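Local coordinates for stage 0 sporulation protein A homolog (Desulfitobacterium hafniense, PDB 3MJQ), which may act as a central regulator of sporulation gene expression, the fragment here being its PAS domain, a fold commonly used for sensing and dimerisation, at residues A[6-12]-A[23-28]; A[60-64]-A[97-101]; A[84-90]-A[101-107]. The protein carries 1 engineered substitution. The contacts are given in a common frame with arbitrary orientation. Numbering follows the deposited sequence.

Contact 1. Residues A[6-12]-A[23-28]; sequences ETIEDMI and YANTAV
N25, with chi1 in p (61°) and chi2 near 0°, points toward residues 6-12 and pairs with their backbone through both ends of its amide: ND2 donates to D10 O (3.0 Å) and OD1 accepts from I12 N (3.2 Å), spanning extended D10-I12. I12 O accepts a weak hydrogen bond from N25 N (3.3 Å) and a CA-H...O contact from A24 CA (3.2 Å). Residues 8-10 form a loop leading into the strand at M11; residues 23-24 are extended, and after N25 the chain turns helical. Nearest CA atoms are E6-N25 (5.2 Å), M11-A27 (5.1 Å) and I12-A24 (5.6 Å). E6 (chi1 t, chi2 p) accepts a hydrogen bond from T26 N at OE2 (2.7 Å), though the position of OE2 is less certain. A27 CB packs 3.5 Å from E9 O. Selenomethionine M11 (m,t,m) sets CB 4.0 Å from V28 CG2 and CG 3.8 Å from A27 O; SE and CE take no part. I12 (m,t) brings CG2 to the ring edge of Y23 (chi1 t), 4.1 Å from CE2. The contact belongs to the first beta hairpin of the PAS fold, where strand 21-24 passes into helix 27-32; helix 36-41 packs on A24 and V28, and strand 98-106 flanks strand 11-16.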
ATOM      1  N   GLU A   6      -5.313  -7.389  -6.226  1.00 61.51           N
ATOM      2  CA  GLU A   6      -6.644  -8.006  -6.244  1.00 67.73           C
ATOM      3  C   GLU A   6      -6.826  -8.897  -4.998  1.00 70.45           C
ATOM      4  O   GLU A   6      -7.938  -9.103  -4.507  1.00 74.66           O
ATOM      5  CB  GLU A   6      -6.782  -8.865  -7.503  1.00 67.08           C
ATOM      6  CG  GLU A   6      -8.230  -9.221  -7.819  1.00 72.48           C
ATOM      7  CD  GLU A   6      -9.093  -7.988  -8.173  1.00 94.49           C
ATOM      8  OE1 GLU A   6      -8.474  -7.098  -8.863  1.00 96.39           O
ATOM      9  OE2 GLU A   6     -10.321  -7.982  -7.788  1.00109.59           O
ATOM     10  N   THR A   7      -5.715  -9.430  -4.497  1.00 67.27           N
ATOM     11  CA  THR A   7      -5.715 -10.313  -3.325  1.00 70.26           C
ATOM     12  C   THR A   7      -5.641  -9.660  -1.934  1.00 74.19           C
ATOM     13  O   THR A   7      -5.479 -10.342  -0.928  1.00 80.93           O
ATOM     14  CB  THR A   7      -4.587 -11.343  -3.448  1.00 75.48           C
ATOM     15  OG1 THR A   7      -3.318 -10.683  -3.351  1.00 74.80           O
ATOM     16  CG2 THR A   7      -4.702 -12.058  -4.778  1.00 72.20           C
ATOM     17  N   ILE A   8      -5.797  -8.350  -1.867  1.00 69.14           N
ATOM     18  CA  ILE A   8      -5.766  -7.661  -0.583  1.00 67.62           C
ATOM     19  C   ILE A   8      -7.197  -7.261  -0.229  1.00 75.17           C
ATOM     20  O   ILE A   8      -7.931  -6.754  -1.075  1.00 70.07           O
ATOM     21  CB  ILE A   8      -4.845  -6.455  -0.677  1.00 63.32           C
ATOM     22  CG1 ILE A   8      -3.427  -6.956  -0.986  1.00 69.34           C
ATOM     23  CG2 ILE A   8      -4.916  -5.643   0.596  1.00 63.03           C
ATOM     24  CD1 ILE A   8      -2.374  -5.897  -1.090  1.00 65.47           C
ATOM     25  N   GLU A   9      -7.609  -7.533   1.006  1.00 81.75           N
ATOM     26  CA  GLU A   9      -8.973  -7.229   1.419  1.00 76.68           C
ATOM     27  C   GLU A   9      -9.281  -5.728   1.436  1.00 80.81           C
ATOM     28  O   GLU A   9     -10.433  -5.309   1.274  1.00 84.81           O
ATOM     29  CB  GLU A   9      -9.269  -7.835   2.801  1.00 81.65           C
ATOM     30  CG  GLU A   9      -8.997  -9.350   2.952  1.00 97.43           C
ATOM     31  CD  GLU A   9      -9.742 -10.243   1.949  1.00107.40           C
ATOM     32  OE1 GLU A   9      -9.399 -10.219   0.746  1.00107.41           O
ATOM     33  OE2 GLU A   9     -10.669 -10.982   2.365  1.00113.97           O
ATOM     34  N   ASP A  10      -8.254  -4.915   1.636  1.00 71.55           N
ATOM     35  CA  ASP A  10      -8.447  -3.475   1.652  1.00 65.74           C
ATOM     36  C   ASP A  10      -8.639  -2.923   0.246  1.00 65.63           C
ATOM     37  O   ASP A  10      -8.065  -3.424  -0.721  1.00 69.69           O
ATOM     38  CB  ASP A  10      -7.253  -2.790   2.306  1.00 68.67           C
ATOM     39  CG  ASP A  10      -7.290  -2.866   3.819  1.00 76.54           C
ATOM     40  OD1 ASP A  10      -7.954  -3.776   4.362  1.00 84.40           O
ATOM     41  OD2 ASP A  10      -6.640  -2.017   4.467  1.00 72.28           O
HETATM   42  N   MSE A  11      -9.444  -1.869   0.151  1.00 74.02           N
HETATM   43  CA  MSE A  11      -9.743  -1.225  -1.118  1.00 71.85           C
HETATM   44  C   MSE A  11      -8.534  -0.453  -1.661  1.00 66.21           C
HETATM   45  O   MSE A  11      -7.919   0.365  -0.967  1.00 61.07           O
HETATM   46  CB  MSE A  11     -10.946  -0.287  -0.961  1.00 64.55           C
HETATM   47  CG  MSE A  11     -12.250  -0.952  -0.553  1.00 69.61           C
HETATM   48 SE   MSE A  11     -13.627   0.353  -0.114  0.81 71.61          SE
HETATM   49  CE  MSE A  11     -13.074   0.756   1.725  1.00 45.75           C
ATOM     50  N   ILE A  12      -8.195  -0.741  -2.911  1.00 59.08           N
ATOM     51  CA  ILE A  12      -7.075  -0.099  -3.547  1.00 59.38           C
ATOM     52  C   ILE A  12      -7.561   0.504  -4.824  1.00 61.38           C
ATOM     53  O   ILE A  12      -8.216  -0.157  -5.622  1.00 65.29           O
ATOM     54  CB  ILE A  12      -5.951  -1.086  -3.898  1.00 55.14           C
ATOM     55  CG1 ILE A  12      -5.241  -1.556  -2.630  1.00 56.05           C
ATOM     56  CG2 ILE A  12      -4.957  -0.415  -4.846  1.00 57.11           C
ATOM     57  CD1 ILE A  12      -4.223  -2.642  -2.884  1.00 57.06           C
ATOM     58  N   TYR A  23      -7.503   2.525 -11.660  1.00 80.23           N
ATOM     59  CA  TYR A  23      -7.539   1.142 -11.177  1.00 81.62           C
ATOM     60  C   TYR A  23      -8.305   0.949  -9.871  1.00 79.91           C
ATOM     61  O   TYR A  23      -8.338   1.837  -9.026  1.00 87.24           O
ATOM     62  CB  TYR A  23      -6.126   0.624 -10.962  1.00 89.40           C
ATOM     63  CG  TYR A  23      -6.100  -0.752 -10.358  1.00 93.41           C
ATOM     64  CD1 TYR A  23      -6.312  -1.876 -11.139  1.00 97.65           C
ATOM     65  CD2 TYR A  23      -5.887  -0.924  -8.997  1.00 94.51           C
ATOM     66  CE1 TYR A  23      -6.307  -3.138 -10.583  1.00101.73           C
ATOM     67  CE2 TYR A  23      -5.882  -2.177  -8.426  1.00 99.67           C
ATOM     68  CZ  TYR A  23      -6.091  -3.285  -9.226  1.00104.57           C
ATOM     69  OH  TYR A  23      -6.063  -4.545  -8.673  1.00106.30           O
ATOM     70  N   ALA A  24      -8.889  -0.234  -9.709  1.00 71.54           N
ATOM     71  CA  ALA A  24      -9.634  -0.573  -8.504  1.00 68.02           C
ATOM     72  C   ALA A  24      -9.680  -2.079  -8.403  1.00 73.72           C
ATOM     73  O   ALA A  24      -9.611  -2.760  -9.416  1.00 80.51           O
ATOM     74  CB  ALA A  24     -11.034  -0.017  -8.571  1.00 49.37           C
ATOM     75  N   ASN A  25      -9.803  -2.598  -7.187  1.00 73.49           N
ATOM     76  CA  ASN A  25      -9.843  -4.035  -6.980  1.00 80.74           C
ATOM     77  C   ASN A  25     -11.199  -4.525  -6.519  1.00 74.28           C
ATOM     78  O   ASN A  25     -12.036  -3.752  -6.062  1.00 74.18           O
ATOM     79  CB  ASN A  25      -8.765  -4.464  -5.978  1.00 80.28           C
ATOM     80  CG  ASN A  25      -8.944  -3.830  -4.597  1.00 83.40           C
ATOM     81  OD1 ASN A  25      -9.875  -3.066  -4.367  1.00 81.48           O
ATOM     82  ND2 ASN A  25      -8.046  -4.151  -3.676  1.00 84.81           N
ATOM     83  N   THR A  26     -11.400  -5.829  -6.643  1.00 78.23           N
ATOM     84  CA  THR A  26     -12.666  -6.471  -6.272  1.00 83.42           C
ATOM     85  C   THR A  26     -13.247  -5.892  -4.968  1.00 84.36           C
ATOM     86  O   THR A  26     -14.473  -5.800  -4.793  1.00 81.33           O
ATOM     87  CB  THR A  26     -12.445  -7.991  -6.062  1.00 73.72           C
ATOM     88  OG1 THR A  26     -13.689  -8.680  -5.909  1.00 82.71           O
ATOM     89  CG2 THR A  26     -11.558  -8.196  -4.820  1.00 65.50           C
ATOM     90  N   ALA A  27     -12.349  -5.518  -4.066  1.00 72.81           N
ATOM     91  CA  ALA A  27     -12.692  -4.985  -2.766  1.00 73.34           C
ATOM     92  C   ALA A  27     -13.596  -3.768  -2.850  1.00 79.07           C
ATOM     93  O   ALA A  27     -14.509  -3.610  -2.036  1.00 85.94           O
ATOM     94  CB  ALA A  27     -11.410  -4.645  -2.023  1.00 73.89           C
ATOM     95  N   VAL A  28     -13.338  -2.905  -3.828  1.00 69.77           N
ATOM     96  CA  VAL A  28     -14.128  -1.701  -3.987  1.00 74.27           C
ATOM     97  C   VAL A  28     -15.564  -2.047  -4.379  1.00 72.95           C
ATOM     98  O   VAL A  28     -16.507  -1.717  -3.658  1.00 78.63           O
ATOM     99  CB  VAL A  28     -13.490  -0.777  -5.027  1.00 67.65           C
ATOM    100  CG1 VAL A  28     -14.133   0.573  -4.975  1.00 54.10           C
ATOM    101  CG2 VAL A  28     -12.018  -0.642  -4.748  1.00 54.08           C
TER

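Contact 2. Residues A[60-64]-A[97-101]; sequences LAELF and EPCLF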
ATOM      1  N   LEU A  60      -8.170  16.872  -2.910  1.00 73.49           N
ATOM      2  CA  LEU A  60      -7.542  16.094  -3.969  1.00 64.63           C
ATOM      3  C   LEU A  60      -6.376  16.885  -4.524  1.00 65.95           C
ATOM      4  O   LEU A  60      -5.345  16.327  -4.884  1.00 75.62           O
ATOM      5  CB  LEU A  60      -8.548  15.797  -5.089  1.00 57.71           C
ATOM      6  CG  LEU A  60      -8.043  14.830  -6.164  1.00 55.62           C
ATOM      7  CD1 LEU A  60      -7.559  13.570  -5.503  1.00 40.17           C
ATOM      8  CD2 LEU A  60      -9.142  14.503  -7.152  1.00 59.19           C
ATOM      9  N   ALA A  61      -6.552  18.197  -4.591  1.00 81.70           N
ATOM     10  CA  ALA A  61      -5.513  19.080  -5.083  1.00 83.11           C
ATOM     11  C   ALA A  61      -4.291  18.984  -4.172  1.00 88.12           C
ATOM     12  O   ALA A  61      -3.175  18.802  -4.648  1.00101.34           O
ATOM     13  CB  ALA A  61      -6.028  20.500  -5.124  1.00 85.58           C
ATOM     14  N   GLU A  62      -4.505  19.101  -2.864  1.00 82.45           N
ATOM     15  CA  GLU A  62      -3.417  19.021  -1.893  1.00 88.52           C
ATOM     16  C   GLU A  62      -2.711  17.666  -1.942  1.00 88.85           C
ATOM     17  O   GLU A  62      -1.482  17.597  -1.912  1.00 80.67           O
ATOM     18  CB  GLU A  62      -3.956  19.227  -0.481  1.00 93.06           C
ATOM     19  CG  GLU A  62      -4.649  20.546  -0.237  1.00101.11           C
ATOM     20  CD  GLU A  62      -5.376  20.552   1.094  1.00113.38           C
ATOM     21  OE1 GLU A  62      -5.023  19.729   1.969  1.00111.46           O
ATOM     22  OE2 GLU A  62      -6.295  21.379   1.272  1.00121.55           O
ATOM     23  N   LEU A  63      -3.498  16.592  -2.001  1.00 88.52           N
ATOM     24  CA  LEU A  63      -2.956  15.234  -2.032  1.00 85.75           C
ATOM     25  C   LEU A  63      -1.870  15.054  -3.071  1.00 91.42           C
ATOM     26  O   LEU A  63      -0.873  14.382  -2.810  1.00 99.98           O
ATOM     27  CB  LEU A  63      -4.065  14.202  -2.277  1.00 78.70           C
ATOM     28  CG  LEU A  63      -5.130  14.081  -1.184  1.00 74.47           C
ATOM     29  CD1 LEU A  63      -5.898  12.773  -1.364  1.00 73.02           C
ATOM     30  CD2 LEU A  63      -4.477  14.126   0.181  1.00 78.71           C
ATOM     31  N   PHE A  64      -2.068  15.644  -4.248  1.00 84.63           N
ATOM     32  CA  PHE A  64      -1.086  15.557  -5.323  1.00 92.17           C
ATOM     33  C   PHE A  64       0.123  16.438  -5.010  1.00 96.44           C
ATOM     34  O   PHE A  64       1.253  16.103  -5.360  1.00 86.39           O
ATOM     35  CB  PHE A  64      -1.716  15.997  -6.641  1.00 86.69           C
ATOM     36  CG  PHE A  64      -2.461  14.910  -7.349  1.00 75.40           C
ATOM     37  CD1 PHE A  64      -1.789  14.011  -8.163  1.00 81.55           C
ATOM     38  CD2 PHE A  64      -3.835  14.789  -7.209  1.00 58.19           C
ATOM     39  CE1 PHE A  64      -2.476  13.004  -8.832  1.00 77.71           C
ATOM     40  CE2 PHE A  64      -4.533  13.787  -7.874  1.00 61.93           C
ATOM     41  CZ  PHE A  64      -3.852  12.893  -8.686  1.00 71.61           C
ATOM     42  N   GLU A  97       1.576   9.629 -16.409  1.00123.43           N
ATOM     43  CA  GLU A  97       1.165  10.826 -15.676  1.00122.76           C
ATOM     44  C   GLU A  97       0.979  10.687 -14.191  1.00117.22           C
ATOM     45  O   GLU A  97       0.553   9.645 -13.703  1.00118.81           O
ATOM     46  CB  GLU A  97      -0.111  11.361 -16.315  1.00127.41           C
ATOM     47  CG  GLU A  97       0.053  11.635 -17.825  1.00133.46           C
ATOM     48  CD  GLU A  97       0.606  13.021 -18.119  1.00134.80           C
ATOM     49  OE1 GLU A  97      -0.212  13.967 -18.193  1.00136.61           O
ATOM     50  OE2 GLU A  97       1.846  13.167 -18.259  1.00132.25           O
ATOM     51  N   PRO A  98       1.285  11.763 -13.449  1.00109.37           N
ATOM     52  CA  PRO A  98       1.174  11.797 -11.992  1.00104.79           C
ATOM     53  C   PRO A  98      -0.209  11.333 -11.557  1.00108.71           C
ATOM     54  O   PRO A  98      -1.228  11.772 -12.102  1.00112.64           O
ATOM     55  CB  PRO A  98       1.411  13.270 -11.663  1.00 93.52           C
ATOM     56  CG  PRO A  98       2.217  13.769 -12.811  1.00 94.91           C
ATOM     57  CD  PRO A  98       1.561  13.110 -13.975  1.00 99.98           C
ATOM     58  N   CYS A  99      -0.241  10.442 -10.572  1.00103.10           N
ATOM     59  CA  CYS A  99      -1.498   9.930 -10.040  1.00 96.60           C
ATOM     60  C   CYS A  99      -1.330   9.519  -8.578  1.00 81.54           C
ATOM     61  O   CYS A  99      -0.225   9.549  -8.038  1.00 75.46           O
ATOM     62  CB  CYS A  99      -1.979   8.738 -10.867  1.00 96.76           C
ATOM     63  SG  CYS A  99      -1.237   7.175 -10.410  1.00 90.71           S
ATOM     64  N   LEU A 100      -2.427   9.136  -7.936  1.00 75.00           N
ATOM     65  CA  LEU A 100      -2.367   8.730  -6.539  1.00 71.66           C
ATOM     66  C   LEU A 100      -2.655   7.248  -6.358  1.00 77.16           C
ATOM     67  O   LEU A 100      -3.552   6.698  -6.992  1.00 77.18           O
ATOM     68  CB  LEU A 100      -3.352   9.555  -5.711  1.00 65.04           C
ATOM     69  CG  LEU A 100      -2.810  10.698  -4.842  1.00 70.49           C
ATOM     70  CD1 LEU A 100      -1.535  11.245  -5.417  1.00 77.58           C
ATOM     71  CD2 LEU A 100      -3.854  11.795  -4.732  1.00 72.33           C
ATOM     72  N   PHE A 101      -1.859   6.604  -5.508  1.00 76.73           N
ATOM     73  CA  PHE A 101      -2.029   5.187  -5.203  1.00 68.53           C
ATOM     74  C   PHE A 101      -2.636   5.141  -3.809  1.00 66.93           C
ATOM     75  O   PHE A 101      -2.023   5.576  -2.841  1.00 67.74           O
ATOM     76  CB  PHE A 101      -0.691   4.458  -5.208  1.00 65.79           C
ATOM     77  CG  PHE A 101      -0.784   3.032  -4.761  1.00 68.99           C
ATOM     78  CD1 PHE A 101      -1.669   2.157  -5.379  1.00 68.67           C
ATOM     79  CD2 PHE A 101       0.014   2.558  -3.727  1.00 65.26           C
ATOM     80  CE1 PHE A 101      -1.760   0.829  -4.976  1.00 68.07           C
ATOM     81  CE2 PHE A 101      -0.071   1.233  -3.321  1.00 64.26           C
ATOM     82  CZ  PHE A 101      -0.962   0.368  -3.950  1.00 59.45           C
TER
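In this PAS domain, helix 53-65 packs across the antiparallel sheet, and here its last turn or so meets the start of the central strand 98-106. The segment axes run nearly perpendicular, at 100°, with a closest approach of 9.4 Å, and no hydrogen bond joins them. P98 enters the strand at the margin, its O lying 3.7 Å from F64 CE1. At C99 the side chain turns away from the helix, so the backbone is what the phenyl ring meets: C99 CA sits at the ring edge, 3.4 Å from F64 CE1. L100 turns back toward the helix and makes most of the contact. Its isobutyl group lies among L60, L63 and F64, with CD2 4.2 Å from L60 CD1 and 3.4 Å from L63 CB, while I89 and Q91 of the adjacent strand 82-93 also touch it. L100 CD2 makes a CH-pi contact over the face of the F64 ring, 4.0 Å from its centroid and 18° off the normal.

Contact 3. Residues A[84-90]-A[101-107]; sequences PAKARIW and FAIIKDL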
ATOM      1  N   PRO A  84     -17.246   4.901   7.325  1.00 61.67           N
ATOM      2  CA  PRO A  84     -16.025   5.579   7.748  1.00 59.65           C
ATOM      3  C   PRO A  84     -14.812   4.809   7.231  1.00 56.56           C
ATOM      4  O   PRO A  84     -14.744   3.581   7.316  1.00 49.99           O
ATOM      5  CB  PRO A  84     -16.133   5.551   9.263  1.00 62.22           C
ATOM      6  CG  PRO A  84     -16.788   4.268   9.501  1.00 63.25           C
ATOM      7  CD  PRO A  84     -17.888   4.250   8.478  1.00 66.21           C
ATOM      8  N   ALA A  85     -13.853   5.531   6.679  1.00 53.47           N
ATOM      9  CA  ALA A  85     -12.674   4.881   6.156  1.00 55.06           C
ATOM     10  C   ALA A  85     -11.476   5.740   6.439  1.00 63.44           C
ATOM     11  O   ALA A  85     -11.606   6.912   6.832  1.00 63.43           O
ATOM     12  CB  ALA A  85     -12.806   4.676   4.658  1.00 49.38           C
ATOM     13  N   LYS A  86     -10.313   5.120   6.271  1.00 57.77           N
ATOM     14  CA  LYS A  86      -9.043   5.784   6.428  1.00 52.04           C
ATOM     15  C   LYS A  86      -8.275   5.384   5.179  1.00 55.25           C
ATOM     16  O   LYS A  86      -8.160   4.201   4.841  1.00 52.83           O
ATOM     17  CB  LYS A  86      -8.299   5.330   7.690  1.00 55.83           C
ATOM     18  CG  LYS A  86      -7.003   6.118   7.898  1.00 62.87           C
ATOM     19  CD  LYS A  86      -6.365   5.873   9.254  1.00 80.60           C
ATOM     20  CE  LYS A  86      -5.216   6.857   9.503  1.00 88.46           C
ATOM     21  NZ  LYS A  86      -4.510   6.637  10.808  1.00 86.83           N
ATOM     22  N   ALA A  87      -7.778   6.385   4.470  1.00 51.32           N
ATOM     23  CA  ALA A  87      -7.051   6.107   3.256  1.00 56.00           C
ATOM     24  C   ALA A  87      -5.608   6.550   3.356  1.00 58.12           C
ATOM     25  O   ALA A  87      -5.323   7.644   3.820  1.00 67.43           O
ATOM     26  CB  ALA A  87      -7.726   6.799   2.094  1.00 42.43           C
ATOM     27  N   ARG A  88      -4.699   5.677   2.946  1.00 46.06           N
ATOM     28  CA  ARG A  88      -3.284   5.998   2.922  1.00 47.41           C
ATOM     29  C   ARG A  88      -2.961   6.146   1.438  1.00 44.64           C
ATOM     30  O   ARG A  88      -3.374   5.305   0.608  1.00 43.50           O
ATOM     31  CB  ARG A  88      -2.471   4.872   3.558  1.00 58.50           C
ATOM     32  CG  ARG A  88      -2.710   4.790   5.058  1.00 67.76           C
ATOM     33  CD  ARG A  88      -2.311   3.459   5.679  1.00 77.55           C
ATOM     34  NE  ARG A  88      -2.985   3.249   6.963  1.00 79.83           N
ATOM     35  CZ  ARG A  88      -2.786   3.994   8.046  1.00 79.45           C
ATOM     36  NH1 ARG A  88      -1.921   5.004   8.010  1.00 71.87           N
ATOM     37  NH2 ARG A  88      -3.468   3.738   9.160  1.00 82.37           N
ATOM     38  N   ILE A  89      -2.261   7.228   1.100  1.00 48.16           N
ATOM     39  CA  ILE A  89      -1.914   7.479  -0.289  1.00 57.36           C
ATOM     40  C   ILE A  89      -0.425   7.651  -0.578  1.00 55.87           C
ATOM     41  O   ILE A  89       0.340   8.143   0.252  1.00 63.64           O
ATOM     42  CB  ILE A  89      -2.679   8.700  -0.841  1.00 53.46           C
ATOM     43  CG1 ILE A  89      -2.055   9.990  -0.327  1.00 55.93           C
ATOM     44  CG2 ILE A  89      -4.152   8.638  -0.419  1.00 45.37           C
ATOM     45  CD1 ILE A  89      -2.645  11.221  -0.983  1.00 68.19           C
ATOM     46  N   TRP A  90      -0.034   7.208  -1.770  1.00 61.61           N
ATOM     47  CA  TRP A  90       1.332   7.279  -2.251  1.00 68.70           C
ATOM     48  C   TRP A  90       1.283   7.860  -3.642  1.00 72.86           C
ATOM     49  O   TRP A  90       0.406   7.520  -4.432  1.00 76.52           O
ATOM     50  CB  TRP A  90       1.957   5.886  -2.302  1.00 67.01           C
ATOM     51  CG  TRP A  90       2.307   5.352  -0.954  1.00 71.45           C
ATOM     52  CD1 TRP A  90       3.472   5.544  -0.270  1.00 69.97           C
ATOM     53  CD2 TRP A  90       1.451   4.600  -0.087  1.00 73.49           C
ATOM     54  NE1 TRP A  90       3.392   4.964   0.967  1.00 65.74           N
ATOM     55  CE2 TRP A  90       2.163   4.377   1.108  1.00 67.72           C
ATOM     56  CE3 TRP A  90       0.148   4.095  -0.207  1.00 63.24           C
ATOM     57  CZ2 TRP A  90       1.617   3.670   2.183  1.00 67.70           C
ATOM     58  CZ3 TRP A  90      -0.392   3.394   0.863  1.00 65.92           C
ATOM     59  CH2 TRP A  90       0.344   3.191   2.044  1.00 69.63           C
ATOM     60  N   PHE A 101      -1.859   6.604  -5.508  1.00 76.73           N
ATOM     61  CA  PHE A 101      -2.029   5.187  -5.203  1.00 68.53           C
ATOM     62  C   PHE A 101      -2.636   5.141  -3.809  1.00 66.93           C
ATOM     63  O   PHE A 101      -2.023   5.576  -2.841  1.00 67.74           O
ATOM     64  CB  PHE A 101      -0.691   4.458  -5.208  1.00 65.79           C
ATOM     65  CG  PHE A 101      -0.784   3.032  -4.761  1.00 68.99           C
ATOM     66  CD1 PHE A 101      -1.669   2.157  -5.379  1.00 68.67           C
ATOM     67  CD2 PHE A 101       0.014   2.558  -3.727  1.00 65.26           C
ATOM     68  CE1 PHE A 101      -1.760   0.829  -4.976  1.00 68.07           C
ATOM     69  CE2 PHE A 101      -0.071   1.233  -3.321  1.00 64.26           C
ATOM     70  CZ  PHE A 101      -0.962   0.368  -3.950  1.00 59.45           C
ATOM     71  N   ALA A 102      -3.843   4.605  -3.705  1.00 63.71           N
ATOM     72  CA  ALA A 102      -4.515   4.585  -2.422  1.00 57.59           C
ATOM     73  C   ALA A 102      -4.967   3.227  -1.924  1.00 57.08           C
ATOM     74  O   ALA A 102      -5.563   2.429  -2.661  1.00 59.15           O
ATOM     75  CB  ALA A 102      -5.711   5.521  -2.468  1.00 55.27           C
ATOM     76  N   ILE A 103      -4.681   2.990  -0.649  1.00 54.58           N
ATOM     77  CA  ILE A 103      -5.085   1.768   0.017  1.00 54.93           C
ATOM     78  C   ILE A 103      -6.002   2.288   1.127  1.00 54.87           C
ATOM     79  O   ILE A 103      -5.590   3.081   1.982  1.00 56.61           O
ATOM     80  CB  ILE A 103      -3.865   1.002   0.578  1.00 55.64           C
ATOM     81  CG1 ILE A 103      -2.803   0.870  -0.536  1.00 56.63           C
ATOM     82  CG2 ILE A 103      -4.307  -0.380   1.101  1.00 50.87           C
ATOM     83  CD1 ILE A 103      -1.559   0.069  -0.168  1.00 46.05           C
ATOM     84  N   ILE A 104      -7.256   1.850   1.076  1.00 62.85           N
ATOM     85  CA  ILE A 104      -8.268   2.295   2.014  1.00 55.95           C
ATOM     86  C   ILE A 104      -8.788   1.255   2.995  1.00 50.96           C
ATOM     87  O   ILE A 104      -9.244   0.184   2.589  1.00 49.14           O
ATOM     88  CB  ILE A 104      -9.434   2.856   1.231  1.00 48.06           C
ATOM     89  CG1 ILE A 104      -8.884   3.897   0.258  1.00 49.75           C
ATOM     90  CG2 ILE A 104     -10.469   3.474   2.172  1.00 51.62           C
ATOM     91  CD1 ILE A 104      -9.819   4.224  -0.860  1.00 51.07           C
ATOM     92  N   LYS A 105      -8.726   1.597   4.289  1.00 46.40           N
ATOM     93  CA  LYS A 105      -9.200   0.727   5.371  1.00 51.45           C
ATOM     94  C   LYS A 105     -10.618   1.085   5.831  1.00 62.46           C
ATOM     95  O   LYS A 105     -10.893   2.219   6.245  1.00 70.08           O
ATOM     96  CB  LYS A 105      -8.256   0.790   6.578  1.00 56.29           C
ATOM     97  CG  LYS A 105      -8.684  -0.110   7.736  1.00 56.15           C
ATOM     98  CD  LYS A 105      -7.709  -0.071   8.903  1.00 40.97           C
ATOM     99  CE  LYS A 105      -8.230  -0.901  10.058  1.00 47.95           C
ATOM    100  NZ  LYS A 105      -7.467  -0.623  11.292  1.00 55.97           N
ATOM    101  N   ASP A 106     -11.523   0.118   5.743  1.00 65.13           N
ATOM    102  CA  ASP A 106     -12.887   0.336   6.186  1.00 59.66           C
ATOM    103  C   ASP A 106     -12.838   0.411   7.712  1.00 64.98           C
ATOM    104  O   ASP A 106     -12.475  -0.558   8.372  1.00 68.37           O
ATOM    105  CB  ASP A 106     -13.763  -0.827   5.744  1.00 55.61           C
ATOM    106  CG  ASP A 106     -15.149  -0.754   6.320  1.00 68.53           C
ATOM    107  OD1 ASP A 106     -15.398   0.146   7.148  1.00 69.37           O
ATOM    108  OD2 ASP A 106     -15.986  -1.601   5.949  1.00 75.97           O
ATOM    109  N   LEU A 107     -13.187   1.564   8.273  1.00 58.83           N
ATOM    110  CA  LEU A 107     -13.163   1.715   9.723  1.00 55.83           C
ATOM    111  C   LEU A 107     -14.497   1.382  10.362  1.00 61.40           C
ATOM    112  O   LEU A 107     -14.900   2.053  11.304  1.00 66.09           O
ATOM    113  CB  LEU A 107     -12.788   3.140  10.110  1.00 57.25           C
ATOM    114  CG  LEU A 107     -11.471   3.672   9.562  1.00 55.60           C
ATOM    115  CD1 LEU A 107     -11.180   5.012  10.200  1.00 37.80           C
ATOM    116  CD2 LEU A 107     -10.357   2.696   9.844  1.00 52.99           C
TER
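Successive side chains point to alternate faces of this antiparallel ladder, and the two faces differ in bulk. On the face carrying A85, A87, I89, A102, I104 and D106, I104 is the chief bump: its CG2 lies 3.6 Å from A85 CB and its CG1 3.6 Å from A87 CB, so it settles into the shallow place between the two alanines. Further along, A102 offers a methyl, CB, 4.0 Å from I89 CG2. The other face is bulkier. The indole of W90 leans along the second strand, placing CE3 3.8 Å from F101 CD2 and CZ3 3.7 Å from I103 CD1. At the far end L107 folds back over the first strand, its CD1 3.8 Å from K86 CB and its CB 4.2 Å from P84 CG. Paired backbone hydrogen bonds join K86 with K105, R88 with I103 and W90 with F101, and a seventh runs from L107 N to P84 O (2.7 Å). The face with W90 and I103 also meets the second subunit: W90 NE1 bonds to D10 of that subunit, and W90 packs on its I103. D106, on the first face, has a salt bridge to K31. The ladder belongs to the hairpin of strands 82-93 and 98-106 in the antiparallel PAS sheet, whose outer face here serves as a dimer surface.

Strand 98-106 ties the three contacts together: contacts 2 and 3 share F101, and contact 1 reaches it through strand 11-16, where M11 O lies 2.6 Å from I104 N, a probable hydrogen bond. Buried A87, I89, I103 and I104 of contact 3 and L63 and L100 of contact 2 contrast with exposed P84, L107 and E9. Contact 3 is a regular backbone ladder; contact 1 relies on the N25 amide binding backbone, with E6 less certainly placed; contact 2 has no hydrogen bond and rests mainly on apolar side chains. I89 CD1, 3.5 Å from L63 CB, links contacts 2 and 3. Contacts 1 and 3 touch the second subunit, which contact 2 reaches through F101.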